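Local atomic coordinates of solute-binding protein Csal_2479 (Chromohalobacter salexigens, PDB entry 4P1L), a protein that binds D-glucuronate in the periplasm and probably delivers it to a tripartite ATP-independent (TRAP) transporter for import into the cell. Residues G163-V168 against V201-E206. Sequence-based numbering, arbitrary orientation.
Sequences GLKVRV and VIDGAE. With BDP (beta-D-glucopyranuronic acid), chain C.
K165 lays the end of its extended chain over the V201 carbonyl and crosses the I202 side chain at about a right angle; a final bend (chi4 -81°) brings NZ to V201 O at 3.1 Å, near I202 CG2. The same residue is gripped through its backbone. D203 OD2 accepts from K165 N at 2.8 Å, met on its anti side, and D203 N returns a 2.8 Å bond to K165 O in the carbonyl plane, while G204 N reaches that oxygen only weakly. With an alanine here, V201 O would probably lose its ammonium partner and I202 CG2 one of its neighbours. Farther on, R167 N bonds G204 O at 2.9 Å, and I202 CD1 and A205 CB pack on R167 CB. CG anti to the backbone N (chi1 177°) and a turn at chi2 lead the R167 chain to the sugar, where NH1 and NH2 meet carboxylate oxygens O6A and O6B in two nearly straight hydrogen bonds, the arginine-carboxylate pairing characteristic of TRAP solute-binding proteins. A water accepts from R167 NH1 and E206 N, tying this arginine to strand 204-207; E206 OE1 forms a salt bridge with R146, which also binds the sugar, and a hydrogen bond with H229. A single parallel bridge, V166 with G204, joins the 165-168/184-187 pair to edge strand 204-207, beside 146-150; V166 and V168 pack on helix 172-181, I202 on helix 193-198.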
ATOM      1  N   GLY A 163     -10.680  21.259  -9.608  1.00 21.48           N
ATOM      2  CA  GLY A 163     -11.506  20.735 -10.679  1.00 26.16           C
ATOM      3  C   GLY A 163     -11.342  19.260 -11.009  1.00 27.93           C
ATOM      4  O   GLY A 163     -12.178  18.704 -11.720  1.00 27.27           O
ATOM      5  N   LEU A 164     -10.285  18.610 -10.513  1.00 18.32           N
ATOM      6  CA  LEU A 164     -10.107  17.189 -10.759  1.00 18.90           C
ATOM      7  C   LEU A 164     -10.877  16.363  -9.739  1.00 21.16           C
ATOM      8  O   LEU A 164     -10.807  16.609  -8.539  1.00 21.37           O
ATOM      9  CB  LEU A 164      -8.625  16.797 -10.740  1.00 16.25           C
ATOM     10  CG  LEU A 164      -7.692  17.496 -11.738  1.00 22.84           C
ATOM     11  CD1 LEU A 164      -6.259  16.996 -11.554  1.00 22.06           C
ATOM     12  CD2 LEU A 164      -8.135  17.269 -13.153  1.00 22.49           C
ATOM     13  N   LYS A 165     -11.609  15.380 -10.242  1.00 18.18           N
ATOM     14  CA  LYS A 165     -12.236  14.375  -9.417  1.00 15.41           C
ATOM     15  C   LYS A 165     -11.301  13.169  -9.417  1.00 15.09           C
ATOM     16  O   LYS A 165     -11.117  12.502 -10.460  1.00 18.06           O
ATOM     17  CB  LYS A 165     -13.601  14.008  -9.981  1.00 18.58           C
ATOM     18  CG  LYS A 165     -14.391  13.009  -9.142  1.00 27.84           C
ATOM     19  CD  LYS A 165     -15.874  13.116  -9.480  1.00 32.83           C
ATOM     20  CE  LYS A 165     -16.728  12.215  -8.608  1.00 41.41           C
ATOM     21  NZ  LYS A 165     -16.706  10.821  -9.124  1.00 41.78           N
ATOM     22  N   VAL A 166     -10.718  12.904  -8.250  1.00 14.84           N
ATOM     23  CA  VAL A 166      -9.673  11.901  -8.104  1.00 14.08           C
ATOM     24  C   VAL A 166     -10.136  10.744  -7.227  1.00 15.04           C
ATOM     25  O   VAL A 166     -10.607  10.935  -6.085  1.00 16.28           O
ATOM     26  CB  VAL A 166      -8.392  12.500  -7.472  1.00 13.73           C
ATOM     27  CG1 VAL A 166      -7.226  11.486  -7.522  1.00 13.62           C
ATOM     28  CG2 VAL A 166      -7.992  13.829  -8.140  1.00 14.99           C
ATOM     29  N   ARG A 167     -10.020   9.540  -7.774  1.00 15.16           N
ATOM     30  CA  ARG A 167     -10.278   8.330  -7.007  1.00 15.74           C
ATOM     31  C   ARG A 167      -9.197   8.135  -5.960  1.00 14.25           C
ATOM     32  O   ARG A 167      -8.015   8.370  -6.219  1.00 14.81           O
ATOM     33  CB  ARG A 167     -10.317   7.097  -7.908  1.00 15.90           C
ATOM     34  CG  ARG A 167     -10.511   5.813  -7.166  1.00 16.24           C
ATOM     35  CD  ARG A 167      -9.186   5.141  -6.821  1.00 15.81           C
ATOM     36  NE  ARG A 167      -9.361   3.879  -6.100  1.00 14.95           N
ATOM     37  CZ  ARG A 167      -8.357   3.099  -5.727  1.00 15.69           C
ATOM     38  NH1 ARG A 167      -7.093   3.459  -5.986  1.00 15.42           N
ATOM     39  NH2 ARG A 167      -8.600   1.973  -5.071  1.00 18.14           N
ATOM     40  N   VAL A 168      -9.629   7.711  -4.779  1.00 14.66           N
ATOM     41  CA  VAL A 168      -8.734   7.312  -3.704  1.00 14.24           C
ATOM     42  C   VAL A 168      -9.196   5.979  -3.141  1.00 14.79           C
ATOM     43  O   VAL A 168     -10.298   5.507  -3.443  1.00 14.92           O
ATOM     44  CB  VAL A 168      -8.677   8.371  -2.576  1.00 15.25           C
ATOM     45  CG1 VAL A 168      -8.019   9.626  -3.070  1.00 13.21           C
ATOM     46  CG2 VAL A 168     -10.061   8.656  -2.004  1.00 14.81           C
ATOM     47  N   VAL A 201     -16.233   9.234 -15.486  1.00 29.43           N
ATOM     48  CA  VAL A 201     -16.790   9.342 -14.143  1.00 29.97           C
ATOM     49  C   VAL A 201     -15.814   9.983 -13.146  1.00 29.11           C
ATOM     50  O   VAL A 201     -16.228  10.651 -12.204  1.00 27.53           O
ATOM     51  CB  VAL A 201     -17.167   7.932 -13.634  1.00 37.07           C
ATOM     52  CG1 VAL A 201     -17.538   7.952 -12.171  1.00 36.15           C
ATOM     53  CG2 VAL A 201     -18.310   7.355 -14.472  1.00 42.08           C
ATOM     54  N   ILE A 202     -14.519   9.755 -13.356  1.00 23.34           N
ATOM     55  CA  ILE A 202     -13.451  10.370 -12.555  1.00 21.15           C
ATOM     56  C   ILE A 202     -12.424  10.925 -13.534  1.00 23.04           C
ATOM     57  O   ILE A 202     -12.331  10.438 -14.656  1.00 22.37           O
ATOM     58  CB  ILE A 202     -12.762   9.354 -11.609  1.00 20.40           C
ATOM     59  CG1 ILE A 202     -12.238   8.131 -12.386  1.00 21.23           C
ATOM     60  CG2 ILE A 202     -13.722   8.928 -10.482  1.00 21.16           C
ATOM     61  CD1 ILE A 202     -11.490   7.154 -11.512  1.00 20.19           C
ATOM     62  N   ASP A 203     -11.680  11.954 -13.128  1.00 21.32           N
ATOM     63  CA  ASP A 203     -10.610  12.528 -13.960  1.00 22.50           C
ATOM     64  C   ASP A 203      -9.230  11.923 -13.682  1.00 22.00           C
ATOM     65  O   ASP A 203      -8.302  12.106 -14.456  1.00 21.21           O
ATOM     66  CB  ASP A 203     -10.510  14.033 -13.720  1.00 19.39           C
ATOM     67  CG  ASP A 203     -11.844  14.739 -13.892  1.00 24.85           C
ATOM     68  OD1 ASP A 203     -12.515  14.447 -14.898  1.00 31.67           O
ATOM     69  OD2 ASP A 203     -12.225  15.553 -13.013  1.00 21.21           O
ATOM     70  N   GLY A 204      -9.071  11.234 -12.557  1.00 21.60           N
ATOM     71  CA  GLY A 204      -7.755  10.748 -12.197  1.00 15.54           C
ATOM     72  C   GLY A 204      -7.758   9.848 -10.986  1.00 13.78           C
ATOM     73  O   GLY A 204      -8.801   9.523 -10.450  1.00 14.99           O
ATOM     74  N   ALA A 205      -6.566   9.463 -10.566  1.00 13.21           N
ATOM     75  CA  ALA A 205      -6.378   8.623  -9.390  1.00 15.44           C
ATOM     76  C   ALA A 205      -4.916   8.812  -8.981  1.00 12.22           C
ATOM     77  O   ALA A 205      -4.255   9.720  -9.466  1.00 14.59           O
ATOM     78  CB  ALA A 205      -6.695   7.147  -9.712  1.00 14.69           C
ATOM     79  N   GLU A 206      -4.395   7.970  -8.098  1.00 12.18           N
ATOM     80  CA  GLU A 206      -3.028   8.130  -7.675  1.00 13.88           C
ATOM     81  C   GLU A 206      -2.442   6.781  -7.279  1.00 13.20           C
ATOM     82  O   GLU A 206      -3.121   5.931  -6.694  1.00 14.13           O
ATOM     83  CB  GLU A 206      -2.926   9.175  -6.549  1.00 11.68           C
ATOM     84  CG  GLU A 206      -3.949   9.037  -5.440  1.00 11.21           C
ATOM     85  CD  GLU A 206      -3.622   7.925  -4.429  1.00 11.44           C
ATOM     86  OE1 GLU A 206      -2.512   7.923  -3.855  1.00 13.72           O
ATOM     87  OE2 GLU A 206      -4.505   7.075  -4.176  1.00 13.27           O
TER
HETATM   88  C1  BDP C 401      -1.647  -0.439  -4.820  1.00 11.57           C
HETATM   89  C2  BDP C 401      -1.635  -1.397  -3.638  1.00 10.53           C
HETATM   90  C3  BDP C 401      -2.856  -2.234  -3.677  1.00 16.70           C
HETATM   91  C4  BDP C 401      -4.035  -1.316  -3.616  1.00 12.52           C
HETATM   92  C5  BDP C 401      -4.010  -0.306  -4.794  1.00 10.25           C
HETATM   93  C6  BDP C 401      -5.172   0.685  -4.753  1.00 12.94           C
HETATM   94  O2  BDP C 401      -0.482  -2.209  -3.793  1.00 13.24           O
HETATM   95  O3  BDP C 401      -2.855  -3.054  -2.395  1.00 13.74           O
HETATM   96  O4  BDP C 401      -5.259  -2.070  -3.654  1.00 12.28           O
HETATM   97  O5  BDP C 401      -2.811   0.402  -4.762  1.00 11.81           O
HETATM   98  O6A BDP C 401      -4.932   1.860  -5.184  1.00 13.40           O
HETATM   99  O1  BDP C 401      -0.532   0.382  -4.765  1.00 14.07           O
HETATM  100  O6B BDP C 401      -6.302   0.300  -4.388  1.00 15.87           O
HETATM  101  O   HOH W   1      -6.072   6.371  -6.262  1.00 12.87           O